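Local coordinates for protein transcriptional regulator, MarR family (PDB 3S2W) that probably binds DNA as a dimeric winged-helix transcriptional regulator of the MarR family, at residues I28-L31 and Y32-G35; K75-K78 and G79-A82; K115-E118 and P119-K122. All coordinates share one frame; numbering follows the deposited sequence.

Interaction 1: residues I28-L31 and Y32-G35; sequences ISYL and YRYG
On helix 23-43, one of the helices of the MarR-family dimer that face the partner subunit, one turn sets Tyr30 against Tyr34 and Ser29 against Arg33. The backbone is regular, with Tyr32, Arg33, Tyr34 and Gly35 each donating to the carbonyl four residues earlier; the bond from Gly35 N to Leu31 O is 2.7 Å long. The Tyr34 ring lies with one face over the Tyr30 carbonyl oxygen, and its CG is 3.1 Å from Tyr30 O, displaced toward the rim rather than centred. A second torsion of only -16° turns the ring into this position. Further out, Tyr34 OH comes to 3.3 Å from Tyr30 CD1, with Tyr34 CZ just behind. The two rings meet obliquely, their planes at 59°.

Arg33 runs back along the preceding turn with its chain extended from CG to NE. One face of its guanidinium rests over Ser29, with NH1 3.6 Å from Ser29 CB, while the Ser29 hydroxyl bonds to Gly25 O. NH2 of the same guanidinium stands over the centre of the Tyr30 ring, too far off for more than a weak cation-pi attraction.

Beyond the helix, Leu31 packs on Leu132 and Tyr34 on Trp128, both of helix 112-133, and the Tyr32 ring stacks on Tyr32 of the second subunit. Near the plane of the Tyr32 ring, at its edge, lies the carbonyl oxygen of Ser29, which is 3.6 Å from Tyr32 CB.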
loop_
_atom_site.group_PDB
_atom_site.type_symbol
_atom_site.label_atom_id
_atom_site.label_comp_id
_atom_site.label_asym_id
_atom_site.label_seq_id
_atom_site.Cartn_x
_atom_site.Cartn_y
_atom_site.Cartn_z
ATOM N N ILE A 28 -3.309 -2.734 -6.439
ATOM C CA ILE A 28 -2.663 -2.970 -5.156
ATOM C C ILE A 28 -2.551 -1.703 -4.313
ATOM O O ILE A 28 -2.976 -1.690 -3.156
ATOM C CB ILE A 28 -1.295 -3.641 -5.380
ATOM C CG1 ILE A 28 -1.541 -5.081 -5.856
ATOM C CG2 ILE A 28 -0.405 -3.574 -4.133
ATOM C CD1 ILE A 28 -0.292 -5.848 -6.172
ATOM N N SER A 29 -2.023 -0.632 -4.896
ATOM C CA SER A 29 -1.984 0.677 -4.232
ATOM C C SER A 29 -3.348 1.129 -3.718
ATOM O O SER A 29 -3.445 1.694 -2.645
ATOM C CB SER A 29 -1.477 1.736 -5.199
ATOM O OG SER A 29 -0.367 1.236 -5.915
ATOM N N TYR A 30 -4.400 0.904 -4.499
ATOM C CA TYR A 30 -5.730 1.303 -4.066
ATOM C C TYR A 30 -6.289 0.443 -2.944
ATOM O O TYR A 30 -6.892 0.962 -1.998
ATOM C CB TYR A 30 -6.711 1.317 -5.244
ATOM C CG TYR A 30 -6.636 2.583 -6.072
ATOM C CD1 TYR A 30 -7.397 3.695 -5.733
ATOM C CD2 TYR A 30 -5.796 2.670 -7.184
ATOM C CE1 TYR A 30 -7.335 4.862 -6.480
ATOM C CE2 TYR A 30 -5.722 3.829 -7.936
ATOM C CZ TYR A 30 -6.498 4.924 -7.578
ATOM O OH TYR A 30 -6.436 6.085 -8.310
ATOM N N LEU A 31 -6.108 -0.870 -3.049
ATOM C CA LEU A 31 -6.640 -1.751 -2.030
ATOM C C LEU A 31 -5.935 -1.437 -0.718
ATOM O O LEU A 31 -6.565 -1.325 0.344
ATOM C CB LEU A 31 -6.477 -3.207 -2.437
ATOM C CG LEU A 31 -7.414 -3.670 -3.556
ATOM C CD1 LEU A 31 -6.925 -4.963 -4.154
ATOM C CD2 LEU A 31 -8.832 -3.820 -3.064
ATOM N N TYR A 32 -4.633 -1.238 -0.807
ATOM C CA TYR A 32 -3.873 -0.779 0.343
ATOM C C TYR A 32 -4.470 0.473 0.991
ATOM O O TYR A 32 -4.660 0.529 2.207
ATOM C CB TYR A 32 -2.426 -0.504 -0.036
ATOM C CG TYR A 32 -1.671 0.170 1.080
ATOM C CD1 TYR A 32 -1.234 -0.557 2.190
ATOM C CD2 TYR A 32 -1.395 1.530 1.035
ATOM C CE1 TYR A 32 -0.533 0.057 3.229
ATOM C CE2 TYR A 32 -0.718 2.149 2.060
ATOM C CZ TYR A 32 -0.279 1.407 3.160
ATOM O OH TYR A 32 0.408 2.033 4.180
ATOM N N ARG A 33 -4.757 1.488 0.185
ATOM C CA ARG A 33 -5.240 2.751 0.742
ATOM C C ARG A 33 -6.637 2.635 1.289
ATOM O O ARG A 33 -6.940 3.213 2.328
ATOM C CB ARG A 33 -5.158 3.880 -0.273
ATOM C CG ARG A 33 -3.726 4.206 -0.608
ATOM C CD ARG A 33 -3.598 5.476 -1.424
ATOM N NE ARG A 33 -2.366 5.420 -2.195
ATOM C CZ ARG A 33 -2.313 5.234 -3.506
ATOM N NH1 ARG A 33 -1.129 5.177 -4.099
ATOM N NH2 ARG A 33 -3.436 5.124 -4.219
ATOM N N TYR A 34 -7.489 1.903 0.576
ATOM C CA TYR A 34 -8.843 1.642 1.049
ATOM C C TYR A 34 -8.734 0.903 2.375
ATOM O O TYR A 34 -9.408 1.240 3.357
ATOM C CB TYR A 34 -9.618 0.782 0.043
ATOM C CG TYR A 34 -9.871 1.446 -1.295
ATOM C CD1 TYR A 34 -9.722 2.819 -1.457
ATOM C CD2 TYR A 34 -10.272 0.700 -2.392
ATOM C CE1 TYR A 34 -9.953 3.421 -2.661
ATOM C CE2 TYR A 34 -10.514 1.294 -3.609
ATOM C CZ TYR A 34 -10.353 2.652 -3.746
ATOM O OH TYR A 34 -10.608 3.241 -4.973
ATOM N N GLY A 35 -7.875 -0.114 2.380
ATOM C CA GLY A 35 -7.618 -0.891 3.569
ATOM C C GLY A 35 -7.268 0.004 4.742
ATOM O O GLY A 35 -7.765 -0.221 5.844
#

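Interaction 2: residues K75-K78 and G79-A82; sequences KIDK and GTTA
Asp77 is the N-cap of helix 78-90, and Thr80 and Thr81 in the first turn both turn their polar groups back to it. Its carboxylate caps the first turn: Thr80 N donates to Asp77 OD1 at 2.9 Å, from above the carboxylate plane. To reach this position the Asp77 side chain takes a first torsion of 61°, which sets CG between the backbone N and the carbonyl carbon. The Thr80 hydroxyl lies across the same carboxylate, weakly held and almost equally close to both oxygens, OG1 being 2.9 Å from Asp77 OD1 and 3.0 Å from Asp77 OD2.

The main-chain oxygen of Asp77 is gripped twice by a single residue. Thr81 N donates to Asp77 O at 2.7 Å in a nearly straight bond of 168°, and Thr81 OG1 donates to Asp77 O at 3.0 Å from above the carbonyl plane. The next bond of the helix runs from Ala82 N to Lys78 O. Ile76 O has its own donor, the hydroxyl of Ser71, and Lys78 sends its ammonium to a salt bridge with Asp72. On the apolar side, Ile76 CG2 meets Thr80 CG2 at 3.4 Å, the two side chains crossing at about a right angle.

This is the turn of the helix-turn-helix, and helix 78-90 is probably the recognition helix, as in other MarR proteins; a sulfate ion, probably from the crystallisation liquor, is bound near Gly79. Ile76 and Thr81 pack on Phe55 of helix 53-61, Thr81 also touches Gln67 and Ser71 of helix 67-74, and Ile76 meets Arg33 of the second subunit.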
loop_
_atom_site.group_PDB
_atom_site.type_symbol
_atom_site.label_atom_id
_atom_site.label_comp_id
_atom_site.label_asym_id
_atom_site.label_seq_id
_atom_site.Cartn_x
_atom_site.Cartn_y
_atom_site.Cartn_z
ATOM N N LYS A 75 9.639 -3.183 5.917
ATOM C CA LYS A 75 10.151 -2.198 4.971
ATOM C C LYS A 75 9.441 -0.878 5.186
ATOM O O LYS A 75 8.947 -0.263 4.236
ATOM C CB LYS A 75 10.007 -2.667 3.517
ATOM C CG LYS A 75 10.871 -3.871 3.146
ATOM C CD LYS A 75 12.310 -3.459 2.970
ATOM C CE LYS A 75 13.164 -4.631 2.579
ATOM N NZ LYS A 75 14.169 -4.217 1.563
ATOM N N ILE A 76 9.377 -0.459 6.449
ATOM C CA ILE A 76 8.967 0.900 6.809
ATOM C C ILE A 76 10.184 1.591 7.418
ATOM O O ILE A 76 10.903 0.973 8.225
ATOM C CB ILE A 76 7.799 0.900 7.814
ATOM C CG1 ILE A 76 6.552 0.254 7.201
ATOM C CG2 ILE A 76 7.484 2.317 8.266
ATOM C CD1 ILE A 76 5.416 0.025 8.190
ATOM N N ASP A 77 10.431 2.850 7.036
ATOM C CA ASP A 77 11.691 3.519 7.416
ATOM C C ASP A 77 11.855 3.721 8.925
ATOM O O ASP A 77 10.884 3.676 9.684
ATOM C CB ASP A 77 11.933 4.827 6.637
ATOM C CG ASP A 77 10.843 5.877 6.858
ATOM O OD1 ASP A 77 10.927 6.633 7.847
ATOM O OD2 ASP A 77 9.914 5.974 6.027
ATOM N N LYS A 78 13.098 3.935 9.341
ATOM C CA LYS A 78 13.456 4.020 10.750
ATOM C C LYS A 78 12.705 5.119 11.476
ATOM O O LYS A 78 12.314 4.946 12.622
ATOM C CB LYS A 78 14.968 4.232 10.912
ATOM C CG LYS A 78 15.819 3.318 10.026
ATOM C CD LYS A 78 15.502 1.830 10.231
ATOM C CE LYS A 78 16.160 0.955 9.155
ATOM N NZ LYS A 78 16.742 -0.316 9.709
ATOM N N GLY A 79 12.508 6.247 10.804
ATOM C CA GLY A 79 11.865 7.402 11.403
ATOM C C GLY A 79 10.366 7.236 11.502
ATOM O O GLY A 79 9.751 7.687 12.461
ATOM N N THR A 80 9.770 6.589 10.507
ATOM C CA THR A 80 8.360 6.233 10.573
ATOM C C THR A 80 8.152 5.147 11.642
ATOM O O THR A 80 7.236 5.235 12.470
ATOM C CB THR A 80 7.832 5.771 9.189
ATOM O OG1 THR A 80 8.011 6.828 8.243
ATOM C CG2 THR A 80 6.358 5.411 9.256
ATOM N N THR A 81 9.025 4.143 11.628
ATOM C CA THR A 81 9.037 3.103 12.659
ATOM C C THR A 81 9.106 3.685 14.072
ATOM O O THR A 81 8.316 3.319 14.934
ATOM C CB THR A 81 10.179 2.123 12.415
ATOM O OG1 THR A 81 9.843 1.314 11.285
ATOM C CG2 THR A 81 10.431 1.226 13.640
ATOM N N ALA A 82 10.025 4.617 14.292
ATOM C CA ALA A 82 10.216 5.205 15.612
ATOM C C ALA A 82 8.947 5.883 16.136
ATOM O O ALA A 82 8.557 5.682 17.295
ATOM C CB ALA A 82 11.393 6.184 15.597
#

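Interaction 3: residues K115-E118 and P119-K122; sequences KKLE and PDMK
The Glu118 carboxylate is met at one oxygen, OE1, by Lys122 NZ at 2.7 Å, nearly along the C-O axis; this is a salt bridge one helical turn apart. The Asp120 carboxylate instead turns back toward main-chain oxygens, with OD1 3.2 Å from Leu117 O. Both atoms are acceptors, so this closeness is no bond and would be expected to be mildly unfavourable.

With CG anti to the backbone N (chi1 -165°) and the chain extended beyond it, Glu118 runs alongside the equally extended Lys122, both side chains heading toward the same side of the helix. The bond through NZ carries Lys122 CE along to 3.3 Å from Glu118 OE1. Their backbones are joined as well, by a nearly straight bond from Lys122 N to Glu118 O of 2.9 Å.

The residues belong to helix 112-133, which follows the wing strand 106-110, and Pro119 sits at a kink in it. Proline has no N-H to give, and Pro119 CD occupies the space facing the preceding turn, 3.5 Å from Lys116 O. Asp120 N turns to Leu117 O in a weak bond at 125°, and Met121 N takes the same oxygen at 3.1 Å, so Leu117 O serves two donors just past the proline.

The buried side of the helix carries Leu117 and Met121, the latter a selenomethionine whose bent chain brings CE to 4.1 Å from Leu117 CG. Both lie against Tyr46; on helix 53-61, Leu117 meets Tyr60 and Met121 meets Phe53 and Met57.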
loop_
_atom_site.group_PDB
_atom_site.type_symbol
_atom_site.label_atom_id
_atom_site.label_comp_id
_atom_site.label_asym_id
_atom_site.label_seq_id
_atom_site.Cartn_x
_atom_site.Cartn_y
_atom_site.Cartn_z
ATOM N N LYS A 115 -1.603 -7.572 24.460
ATOM C CA LYS A 115 -1.884 -8.974 24.173
ATOM C C LYS A 115 -3.385 -9.181 24.122
ATOM O O LYS A 115 -3.897 -9.854 23.225
ATOM C CB LYS A 115 -1.208 -9.937 25.159
ATOM C CG LYS A 115 0.286 -10.091 24.940
ATOM C CD LYS A 115 0.984 -10.773 26.117
ATOM C CE LYS A 115 0.947 -12.294 26.007
ATOM N NZ LYS A 115 1.649 -12.972 27.146
ATOM N N LYS A 116 -4.096 -8.571 25.062
ATOM C CA LYS A 116 -5.544 -8.698 25.094
ATOM C C LYS A 116 -6.252 -8.028 23.910
ATOM O O LYS A 116 -7.448 -8.231 23.701
ATOM C CB LYS A 116 -6.111 -8.226 26.434
ATOM C CG LYS A 116 -5.745 -9.168 27.588
ATOM C CD LYS A 116 -6.839 -9.248 28.647
ATOM C CE LYS A 116 -6.663 -10.478 29.536
ATOM N NZ LYS A 116 -7.785 -10.597 30.517
ATOM N N LEU A 117 -5.514 -7.252 23.122
ATOM C CA LEU A 117 -6.117 -6.557 21.995
ATOM C C LEU A 117 -6.249 -7.462 20.782
ATOM O O LEU A 117 -7.086 -7.221 19.918
ATOM C CB LEU A 117 -5.302 -5.332 21.619
ATOM C CG LEU A 117 -6.249 -4.223 21.175
ATOM C CD1 LEU A 117 -7.298 -4.052 22.257
ATOM C CD2 LEU A 117 -5.523 -2.923 20.925
ATOM N N GLU A 118 -5.437 -8.518 20.756
ATOM C CA GLU A 118 -5.239 -9.372 19.579
ATOM C C GLU A 118 -6.490 -9.953 18.910
ATOM O O GLU A 118 -6.585 -9.933 17.694
ATOM C CB GLU A 118 -4.243 -10.497 19.893
ATOM C CG GLU A 118 -3.720 -11.190 18.669
ATOM C CD GLU A 118 -2.872 -12.419 19.000
ATOM O OE1 GLU A 118 -2.581 -13.186 18.067
ATOM O OE2 GLU A 118 -2.501 -12.634 20.178
ATOM N N PRO A 119 -7.438 -10.499 19.696
ATOM C CA PRO A 119 -8.680 -11.013 19.103
ATOM C C PRO A 119 -9.413 -9.923 18.329
ATOM O O PRO A 119 -10.025 -10.194 17.288
ATOM C CB PRO A 119 -9.525 -11.408 20.329
ATOM C CG PRO A 119 -8.543 -11.642 21.409
ATOM C CD PRO A 119 -7.400 -10.695 21.158
ATOM N N ASP A 120 -9.359 -8.699 18.841
ATOM C CA ASP A 120 -10.023 -7.570 18.194
ATOM C C ASP A 120 -9.318 -7.183 16.874
ATOM O O ASP A 120 -9.966 -6.986 15.851
ATOM C CB ASP A 120 -10.093 -6.372 19.142
ATOM C CG ASP A 120 -10.652 -6.738 20.527
ATOM O OD1 ASP A 120 -9.881 -7.283 21.372
ATOM O OD2 ASP A 120 -11.859 -6.462 20.764
HETATM N N MSE A 121 -7.992 -7.092 16.908
HETATM C CA MSE A 121 -7.213 -6.780 15.723
HETATM C C MSE A 121 -7.386 -7.852 14.643
HETATM O O MSE A 121 -7.663 -7.547 13.479
HETATM C CB MSE A 121 -5.743 -6.672 16.098
HETATM C CG MSE A 121 -5.452 -5.618 17.155
HETATM SE SE MSE A 121 -5.964 -3.814 16.586
HETATM C CE MSE A 121 -7.755 -3.734 17.346
ATOM N N LYS A 122 -7.233 -9.116 15.014
ATOM C CA LYS A 122 -7.338 -10.155 14.007
ATOM C C LYS A 122 -8.735 -10.210 13.387
ATOM O O LYS A 122 -8.891 -10.539 12.193
ATOM C CB LYS A 122 -6.863 -11.507 14.549
ATOM C CG LYS A 122 -5.312 -11.651 14.522
ATOM C CD LYS A 122 -4.832 -13.024 15.012
ATOM C CE LYS A 122 -3.311 -13.186 14.866
ATOM N NZ LYS A 122 -2.764 -14.374 15.617
#

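From the N terminus, interaction 1 comes first, within helix 23-43, where it faces helix 112-133 and the second subunit. Interaction 2 follows at the turn joining helix 67-74 to helix 78-90, and interaction 3 lies within helix 112-133, after the strands of the wing. All three are local and succeed one another without nesting or crossing; only interaction 2 spans a turn between helices. Their centres stand 20 to 23 Å apart and within one chain none touches another, but helix 53-61 packs against both interactions 2 and 3, and helix 112-133 links the wing side to residues 28-35. Across the dimer, however, Ile76 of one subunit packs on Arg33 of the other.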